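Local structure of putative uncharacterized protein (Pseudomonas phage 201phi2-1, 3R4V) at residues V188-N193 against Y247-I252; P236-A241 against D262-F267. The protein is of unknown function but belongs to the phage tubulin-like family and is modelled with bound guanosine-5'-diphosphate. All coordinates share one frame; numbering follows the deposited sequence.

Both contacts lie far from the centre of the chain, in the region of the phage tubulin-like C-terminal domain family, with their centres about 13 Å apart. Contact 1 is a surface contact between the helix at 188-193 and the outermost strand 247-252; contact 2 is partly buried and ties the loop 236-241 to strand 264-270 of the same sheet. Each has a lysine-aspartate salt bridge, but contact 1 adds a tyrosine ring beneath a helix carbonyl, whereas contact 2 runs inward from an exposed lysine through a buried glutamine to a histidine. The loop leads into strand 247-252, and the two contacts touch, Arg248 against Ala241 and Val250 against Glu239.

Contact 1 of 2, residues V188-N193 against Y247-I252; sequences VHDVAN and YRKVGI
Asp190 and Lys249 form the salt bridge of this contact, with OD1 of Asp190 3.2 Å from NZ of Lys249. The two side chains cross at about a right angle, and the ammonium group meets OD1 from well above the carboxylate plane, 58° out of it. Bends at chi2 (-76°) and chi4 curl the lysine chain, bringing NZ to Asp190 and also beside OH of Tyr247, to which it donates at 3.2 Å. The same OH of Tyr247 lies 2.9 Å from the backbone O of Asp190. The other carboxylate oxygen, OD2, takes a hydrogen bond from the backbone N of Asp187, so the aspartate is tied down at the start of its helix.

In the tubulin-like C-terminal domain, helix 188-195 thus leans on strand 247-252, the outermost strand of the mixed sheet, which pairs in parallel with 228-233; the axes of the two segments approach to 9.5 Å, with 145° between their N-to-C directions.

Packing centres on the Tyr247 ring. The carbonyl O of Asn193 stands over the middle of one face, 3.9 Å above its plane, while CB of Asn193 is 4.1 Å from CE1 of Tyr247.

Contact 2 of 2, residues P236-A241 against D262-F267; sequences PSKEVA and DDQIHF
Asp263, just before the strand begins, meets Lys238: the two side chains approach from opposite directions, and a salt bridge of 2.8 Å joins OD2 of Asp263 to NZ of Lys238. A chi1 of -172° swings CG away from the backbone N and brings OD2 to the end of the Lys238 chain, where NZ sits above the carboxylate plane, 36° out of it. The lysine tail bends once, at chi3, and its CD also packs 3.5 Å from OD2 of Asp263.

Gln264 follows as the first strand residue and is buried. Its side chain crosses that of Lys238 at about a right angle; OE1 of Gln264 takes a weak hydrogen bond from NZ of Lys238 at 3.1 Å and lies 3.2 Å from CE of the same lysine. One ammonium group thus reaches two successive residues, Asp263 firmly and Gln264 weakly. The other end of the amide is held as well: NE2 of Gln264 donates to NE2 of His266 over 2.8 Å, in the imidazole plane but with that ring nitrogen tilted 25° out of the amide plane, and the two bonds probably restrain the amide loosely.

Ile265 points to the other face of the sheet. His266, back on the side of Gln264, completes the chain of polar contacts: its ND1 is hydrogen-bonded to OG of Ser231, and its ring meets Phe242 edge-to-face. Since NE2 accepts from the glutamine, a neutral ring would probably carry its proton on ND1.

Within the tubulin-like C-terminal domain, strand 264-270 runs antiparallel between 208-214 and 228-233. Ile265 and Phe267 pack on helix 161-178, whereas Gln264 and His266 touch the short helix 217-221, beside which the loop 236-241 passes on its way to strand 247-252.

Contact 1 of 2, residues V188-N193 against Y247-I252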
ATOM      1  N   VAL A 188      -6.006   3.942 -21.974  1.00 35.55           N
ATOM      2  CA  VAL A 188      -6.227   3.035 -20.856  1.00 36.37           C
ATOM      3  C   VAL A 188      -5.313   1.824 -21.014  1.00 36.84           C
ATOM      4  O   VAL A 188      -4.837   1.252 -20.029  1.00 37.36           O
ATOM      5  CB  VAL A 188      -7.682   2.549 -20.765  1.00 40.85           C
ATOM      6  CG1 VAL A 188      -7.800   1.463 -19.708  1.00 36.91           C
ATOM      7  CG2 VAL A 188      -8.608   3.698 -20.438  1.00 41.15           C
ATOM      8  N   HIS A 189      -5.069   1.440 -22.261  1.00 34.22           N
ATOM      9  CA  HIS A 189      -4.196   0.312 -22.543  1.00 37.21           C
ATOM     10  C   HIS A 189      -2.736   0.640 -22.254  1.00 40.83           C
ATOM     11  O   HIS A 189      -1.969  -0.235 -21.856  1.00 37.94           O
ATOM     12  CB  HIS A 189      -4.382  -0.160 -23.984  1.00 49.69           C
ATOM     13  CG  HIS A 189      -5.784  -0.586 -24.291  1.00 63.56           C
ATOM     14  ND1 HIS A 189      -6.631   0.156 -25.086  1.00 72.53           N
ATOM     15  CD2 HIS A 189      -6.497  -1.663 -23.884  1.00 67.31           C
ATOM     16  CE1 HIS A 189      -7.800  -0.455 -25.170  1.00 75.62           C
ATOM     17  NE2 HIS A 189      -7.745  -1.561 -24.448  1.00 71.83           N
ATOM     18  N   ASP A 190      -2.358   1.901 -22.441  1.00 37.48           N
ATOM     19  CA  ASP A 190      -1.009   2.343 -22.116  1.00 32.07           C
ATOM     20  C   ASP A 190      -0.760   2.198 -20.617  1.00 29.95           C
ATOM     21  O   ASP A 190       0.268   1.677 -20.202  1.00 29.84           O
ATOM     22  CB  ASP A 190      -0.794   3.794 -22.542  1.00 35.52           C
ATOM     23  CG  ASP A 190      -0.813   3.971 -24.049  1.00 45.81           C
ATOM     24  OD1 ASP A 190      -0.428   3.025 -24.771  1.00 41.63           O
ATOM     25  OD2 ASP A 190      -1.209   5.060 -24.515  1.00 47.77           O
ATOM     26  N   VAL A 191      -1.715   2.653 -19.812  1.00 28.20           N
ATOM     27  CA  VAL A 191      -1.611   2.517 -18.361  1.00 29.76           C
ATOM     28  C   VAL A 191      -1.564   1.049 -17.948  1.00 25.34           C
ATOM     29  O   VAL A 191      -0.719   0.660 -17.137  1.00 26.98           O
ATOM     30  CB  VAL A 191      -2.761   3.240 -17.634  1.00 28.38           C
ATOM     31  CG1 VAL A 191      -2.759   2.905 -16.144  1.00 26.87           C
ATOM     32  CG2 VAL A 191      -2.657   4.750 -17.860  1.00 29.15           C
ATOM     33  N   ALA A 192      -2.444   0.232 -18.523  1.00 35.33           N
ATOM     34  CA  ALA A 192      -2.485  -1.196 -18.194  1.00 31.57           C
ATOM     35  C   ALA A 192      -1.139  -1.850 -18.470  1.00 32.89           C
ATOM     36  O   ALA A 192      -0.611  -2.585 -17.636  1.00 32.20           O
ATOM     37  CB  ALA A 192      -3.603  -1.914 -18.966  1.00 28.61           C
ATOM     38  N   ASN A 193      -0.567  -1.570 -19.636  1.00 29.21           N
ATOM     39  CA  ASN A 193       0.702  -2.191 -19.998  1.00 32.55           C
ATOM     40  C   ASN A 193       1.921  -1.625 -19.276  1.00 28.63           C
ATOM     41  O   ASN A 193       2.991  -2.242 -19.290  1.00 25.45           O
ATOM     42  CB  ASN A 193       0.900  -2.185 -21.506  1.00 40.93           C
ATOM     43  CG  ASN A 193      -0.013  -3.172 -22.199  1.00 47.37           C
ATOM     44  OD1 ASN A 193      -0.052  -4.356 -21.841  1.00 43.26           O
ATOM     45  ND2 ASN A 193      -0.781  -2.689 -23.160  1.00 50.59           N
ATOM     46  N   TYR A 247       9.978  -0.465 -20.606  1.00 23.66           N
ATOM     47  CA  TYR A 247       8.740   0.071 -21.154  1.00 22.53           C
ATOM     48  C   TYR A 247       8.670   1.544 -20.795  1.00 31.56           C
ATOM     49  O   TYR A 247       8.964   1.921 -19.672  1.00 22.84           O
ATOM     50  CB  TYR A 247       7.532  -0.684 -20.579  1.00 23.47           C
ATOM     51  CG  TYR A 247       6.187  -0.108 -20.983  1.00 26.79           C
ATOM     52  CD1 TYR A 247       5.493  -0.603 -22.085  1.00 30.41           C
ATOM     53  CD2 TYR A 247       5.606   0.921 -20.253  1.00 27.42           C
ATOM     54  CE1 TYR A 247       4.267  -0.083 -22.453  1.00 34.12           C
ATOM     55  CE2 TYR A 247       4.378   1.453 -20.614  1.00 30.54           C
ATOM     56  CZ  TYR A 247       3.712   0.943 -21.710  1.00 40.78           C
ATOM     57  OH  TYR A 247       2.490   1.465 -22.070  1.00 44.60           O
ATOM     58  N   ARG A 248       8.292   2.378 -21.757  1.00 27.71           N
ATOM     59  CA  ARG A 248       8.241   3.822 -21.559  0.61 30.40           C
ATOM     60  C   ARG A 248       7.051   4.409 -22.317  1.00 34.04           C
ATOM     61  O   ARG A 248       6.855   4.068 -23.485  1.00 35.62           O
ATOM     62  CB  ARG A 248       9.546   4.430 -22.085  0.61 36.12           C
ATOM     63  CG  ARG A 248       9.494   5.910 -22.407  0.61 42.48           C
ATOM     64  CD  ARG A 248      10.505   6.276 -23.500  0.61 46.85           C
ATOM     65  NE  ARG A 248      11.853   5.779 -23.226  0.61 44.59           N
ATOM     66  CZ  ARG A 248      12.719   6.374 -22.412  0.61 41.65           C
ATOM     67  NH1 ARG A 248      12.375   7.488 -21.779  0.61 49.98           N
ATOM     68  NH2 ARG A 248      13.926   5.856 -22.223  0.61 36.52           N
ATOM     69  N   LYS A 249       6.287   5.291 -21.675  1.00 29.95           N
ATOM     70  CA  LYS A 249       5.189   6.003 -22.338  1.00 36.38           C
ATOM     71  C   LYS A 249       5.080   7.433 -21.830  1.00 36.47           C
ATOM     72  O   LYS A 249       5.425   7.728 -20.688  1.00 30.70           O
ATOM     73  CB  LYS A 249       3.847   5.296 -22.124  1.00 35.33           C
ATOM     74  CG  LYS A 249       3.532   4.225 -23.141  1.00 51.95           C
ATOM     75  CD  LYS A 249       3.097   4.820 -24.469  1.00 60.83           C
ATOM     76  CE  LYS A 249       3.204   3.780 -25.576  1.00 74.28           C
ATOM     77  NZ  LYS A 249       2.691   2.448 -25.133  1.00 73.42           N
ATOM     78  N   VAL A 250       4.575   8.312 -22.682  1.00 30.60           N
ATOM     79  CA  VAL A 250       4.402   9.716 -22.323  1.00 34.39           C
ATOM     80  C   VAL A 250       2.975  10.198 -22.588  1.00 38.11           C
ATOM     81  O   VAL A 250       2.363   9.836 -23.592  1.00 44.07           O
ATOM     82  CB  VAL A 250       5.404  10.608 -23.081  1.00 35.40           C
ATOM     83  CG1 VAL A 250       5.109  12.098 -22.841  1.00 38.87           C
ATOM     84  CG2 VAL A 250       6.823  10.268 -22.667  1.00 36.92           C
ATOM     85  N   GLY A 251       2.444  11.001 -21.671  1.00 35.23           N
ATOM     86  CA  GLY A 251       1.164  11.660 -21.873  1.00 31.67           C
ATOM     87  C   GLY A 251       1.299  13.171 -21.769  1.00 37.91           C
ATOM     88  O   GLY A 251       2.130  13.677 -21.011  1.00 34.91           O
ATOM     89  N   ILE A 252       0.490  13.901 -22.530  1.00 35.05           N
ATOM     90  CA  ILE A 252       0.527  15.362 -22.477  1.00 35.89           C
ATOM     91  C   ILE A 252      -0.663  15.892 -21.704  1.00 36.90           C
ATOM     92  O   ILE A 252      -1.810  15.661 -22.083  1.00 42.49           O
ATOM     93  CB  ILE A 252       0.555  15.986 -23.880  1.00 38.36           C
ATOM     94  CG1 ILE A 252       1.738  15.413 -24.660  1.00 39.44           C
ATOM     95  CG2 ILE A 252       0.617  17.509 -23.793  1.00 45.33           C
ATOM     96  CD1 ILE A 252       3.023  15.401 -23.873  1.00 40.82           C
TER

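Contact 2 of 2, residues P236-A241 against D262-F267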
ATOM      1  N   PRO A 236       4.921  20.248 -23.658  1.00 42.84           N
ATOM      2  CA  PRO A 236       5.428  19.150 -24.491  1.00 50.24           C
ATOM      3  C   PRO A 236       6.833  19.421 -25.024  1.00 52.98           C
ATOM      4  O   PRO A 236       7.482  18.501 -25.525  1.00 50.44           O
ATOM      5  CB  PRO A 236       4.413  19.077 -25.639  1.00 57.52           C
ATOM      6  CG  PRO A 236       3.765  20.427 -25.668  1.00 59.27           C
ATOM      7  CD  PRO A 236       3.727  20.887 -24.241  1.00 47.66           C
ATOM      8  N   SER A 237       7.301  20.662 -24.912  1.00 49.24           N
ATOM      9  CA  SER A 237       8.654  20.992 -25.339  1.00 60.66           C
ATOM     10  C   SER A 237       9.705  20.387 -24.408  1.00 54.37           C
ATOM     11  O   SER A 237      10.868  20.249 -24.781  1.00 55.85           O
ATOM     12  CB  SER A 237       8.844  22.514 -25.437  1.00 68.53           C
ATOM     13  OG  SER A 237       9.180  23.077 -24.181  1.00 66.73           O
ATOM     14  N   LYS A 238       9.289  20.014 -23.202  1.00 50.91           N
ATOM     15  CA  LYS A 238      10.219  19.504 -22.195  1.00 52.28           C
ATOM     16  C   LYS A 238      10.367  17.977 -22.210  1.00 52.12           C
ATOM     17  O   LYS A 238      11.093  17.405 -21.394  1.00 53.84           O
ATOM     18  CB  LYS A 238       9.805  19.982 -20.798  1.00 55.15           C
ATOM     19  CG  LYS A 238       9.930  21.489 -20.595  1.00 68.16           C
ATOM     20  CD  LYS A 238       9.443  21.911 -19.215  1.00 82.14           C
ATOM     21  CE  LYS A 238      10.257  21.252 -18.109  1.00 88.93           C
ATOM     22  NZ  LYS A 238       9.694  21.515 -16.750  1.00 91.09           N
ATOM     23  N   GLU A 239       9.682  17.314 -23.135  1.00 47.16           N
ATOM     24  CA  GLU A 239       9.739  15.860 -23.194  1.00 47.58           C
ATOM     25  C   GLU A 239      11.135  15.376 -23.565  1.00 48.21           C
ATOM     26  O   GLU A 239      11.656  15.723 -24.615  1.00 45.30           O
ATOM     27  CB  GLU A 239       8.719  15.311 -24.192  1.00 52.67           C
ATOM     28  CG  GLU A 239       8.814  13.804 -24.391  1.00 49.31           C
ATOM     29  CD  GLU A 239       7.840  13.287 -25.430  1.00 51.94           C
ATOM     30  OE1 GLU A 239       6.967  14.069 -25.866  1.00 53.98           O
ATOM     31  OE2 GLU A 239       7.944  12.101 -25.809  1.00 45.57           O
ATOM     32  N   VAL A 240      11.730  14.574 -22.686  1.00 51.46           N
ATOM     33  CA  VAL A 240      13.038  13.981 -22.933  1.00 54.81           C
ATOM     34  C   VAL A 240      12.994  12.486 -22.642  1.00 49.81           C
ATOM     35  O   VAL A 240      12.625  12.071 -21.544  1.00 50.68           O
ATOM     36  CB  VAL A 240      14.127  14.632 -22.064  1.00 58.78           C
ATOM     37  CG1 VAL A 240      15.408  13.818 -22.125  1.00 67.62           C
ATOM     38  CG2 VAL A 240      14.374  16.066 -22.508  1.00 57.39           C
ATOM     39  N   ALA A 241      13.355  11.679 -23.633  1.00 46.99           N
ATOM     40  CA  ALA A 241      13.339  10.231 -23.469  1.00 42.94           C
ATOM     41  C   ALA A 241      14.551   9.774 -22.670  1.00 50.00           C
ATOM     42  O   ALA A 241      15.535   9.306 -23.236  1.00 60.76           O
ATOM     43  CB  ALA A 241      13.309   9.545 -24.832  1.00 44.68           C
ATOM     44  N   ASP A 262       1.383  19.821 -11.149  1.00 45.28           N
ATOM     45  CA  ASP A 262       2.810  19.955 -11.434  1.00 41.53           C
ATOM     46  C   ASP A 262       3.050  19.959 -12.938  1.00 43.55           C
ATOM     47  O   ASP A 262       2.251  19.417 -13.700  1.00 41.85           O
ATOM     48  CB  ASP A 262       3.590  18.790 -10.821  1.00 38.36           C
ATOM     49  CG  ASP A 262       3.262  18.567  -9.363  1.00 45.85           C
ATOM     50  OD1 ASP A 262       2.199  17.979  -9.069  1.00 52.77           O
ATOM     51  OD2 ASP A 262       4.070  18.972  -8.507  1.00 46.08           O
ATOM     52  N   ASP A 263       4.172  20.543 -13.355  1.00 42.80           N
ATOM     53  CA  ASP A 263       4.504  20.677 -14.768  1.00 45.91           C
ATOM     54  C   ASP A 263       4.926  19.354 -15.420  1.00 41.76           C
ATOM     55  O   ASP A 263       4.743  19.151 -16.619  1.00 36.92           O
ATOM     56  CB  ASP A 263       5.601  21.729 -14.943  1.00 58.04           C
ATOM     57  CG  ASP A 263       5.863  22.064 -16.397  1.00 79.76           C
ATOM     58  OD1 ASP A 263       5.087  22.857 -16.976  1.00 84.81           O
ATOM     59  OD2 ASP A 263       6.852  21.543 -16.957  1.00 87.78           O
ATOM     60  N   GLN A 264       5.512  18.460 -14.634  1.00 32.26           N
ATOM     61  CA  GLN A 264       5.816  17.123 -15.128  1.00 31.60           C
ATOM     62  C   GLN A 264       5.819  16.149 -13.965  1.00 29.15           C
ATOM     63  O   GLN A 264       6.205  16.506 -12.846  1.00 27.48           O
ATOM     64  CB  GLN A 264       7.144  17.082 -15.889  1.00 32.35           C
ATOM     65  CG  GLN A 264       8.373  17.320 -15.042  1.00 41.46           C
ATOM     66  CD  GLN A 264       9.629  17.449 -15.888  1.00 43.10           C
ATOM     67  OE1 GLN A 264       9.825  18.452 -16.583  1.00 52.75           O
ATOM     68  NE2 GLN A 264      10.478  16.436 -15.846  1.00 30.00           N
ATOM     69  N   ILE A 265       5.344  14.933 -14.224  1.00 27.37           N
ATOM     70  CA  ILE A 265       5.253  13.896 -13.196  1.00 23.79           C
ATOM     71  C   ILE A 265       5.697  12.595 -13.846  1.00 25.25           C
ATOM     72  O   ILE A 265       5.233  12.271 -14.938  1.00 29.66           O
ATOM     73  CB  ILE A 265       3.810  13.724 -12.639  1.00 26.34           C
ATOM     74  CG1 ILE A 265       3.176  15.081 -12.318  1.00 29.69           C
ATOM     75  CG2 ILE A 265       3.806  12.814 -11.393  1.00 25.23           C
ATOM     76  CD1 ILE A 265       1.697  15.017 -12.005  1.00 37.23           C
ATOM     77  N   HIS A 266       6.604  11.871 -13.190  1.00 21.03           N
ATOM     78  CA  HIS A 266       7.114  10.598 -13.698  1.00 19.94           C
ATOM     79  C   HIS A 266       6.774   9.494 -12.733  1.00 24.79           C
ATOM     80  O   HIS A 266       7.053   9.604 -11.542  1.00 22.68           O
ATOM     81  CB  HIS A 266       8.631  10.667 -13.874  1.00 18.90           C
ATOM     82  CG  HIS A 266       9.081  11.853 -14.675  1.00 23.10           C
ATOM     83  ND1 HIS A 266       9.090  11.861 -16.054  1.00 24.13           N
ATOM     84  CD2 HIS A 266       9.505  13.078 -14.290  1.00 25.87           C
ATOM     85  CE1 HIS A 266       9.510  13.036 -16.483  1.00 27.45           C
ATOM     86  NE2 HIS A 266       9.764  13.797 -15.433  1.00 28.65           N
ATOM     87  N   PHE A 267       6.186   8.425 -13.257  1.00 18.37           N
ATOM     88  CA  PHE A 267       5.772   7.290 -12.439  1.00 17.76           C
ATOM     89  C   PHE A 267       6.666   6.133 -12.847  1.00 16.89           C
ATOM     90  O   PHE A 267       6.490   5.558 -13.928  1.00 21.87           O
ATOM     91  CB  PHE A 267       4.307   6.976 -12.734  1.00 18.60           C
ATOM     92  CG  PHE A 267       3.369   8.137 -12.476  1.00 20.11           C
ATOM     93  CD1 PHE A 267       3.193   9.133 -13.429  1.00 23.44           C
ATOM     94  CD2 PHE A 267       2.677   8.234 -11.288  1.00 21.02           C
ATOM     95  CE1 PHE A 267       2.331  10.196 -13.194  1.00 25.26           C
ATOM     96  CE2 PHE A 267       1.814   9.295 -11.042  1.00 22.79           C
ATOM     97  CZ  PHE A 267       1.643  10.280 -11.991  1.00 23.12           C
TER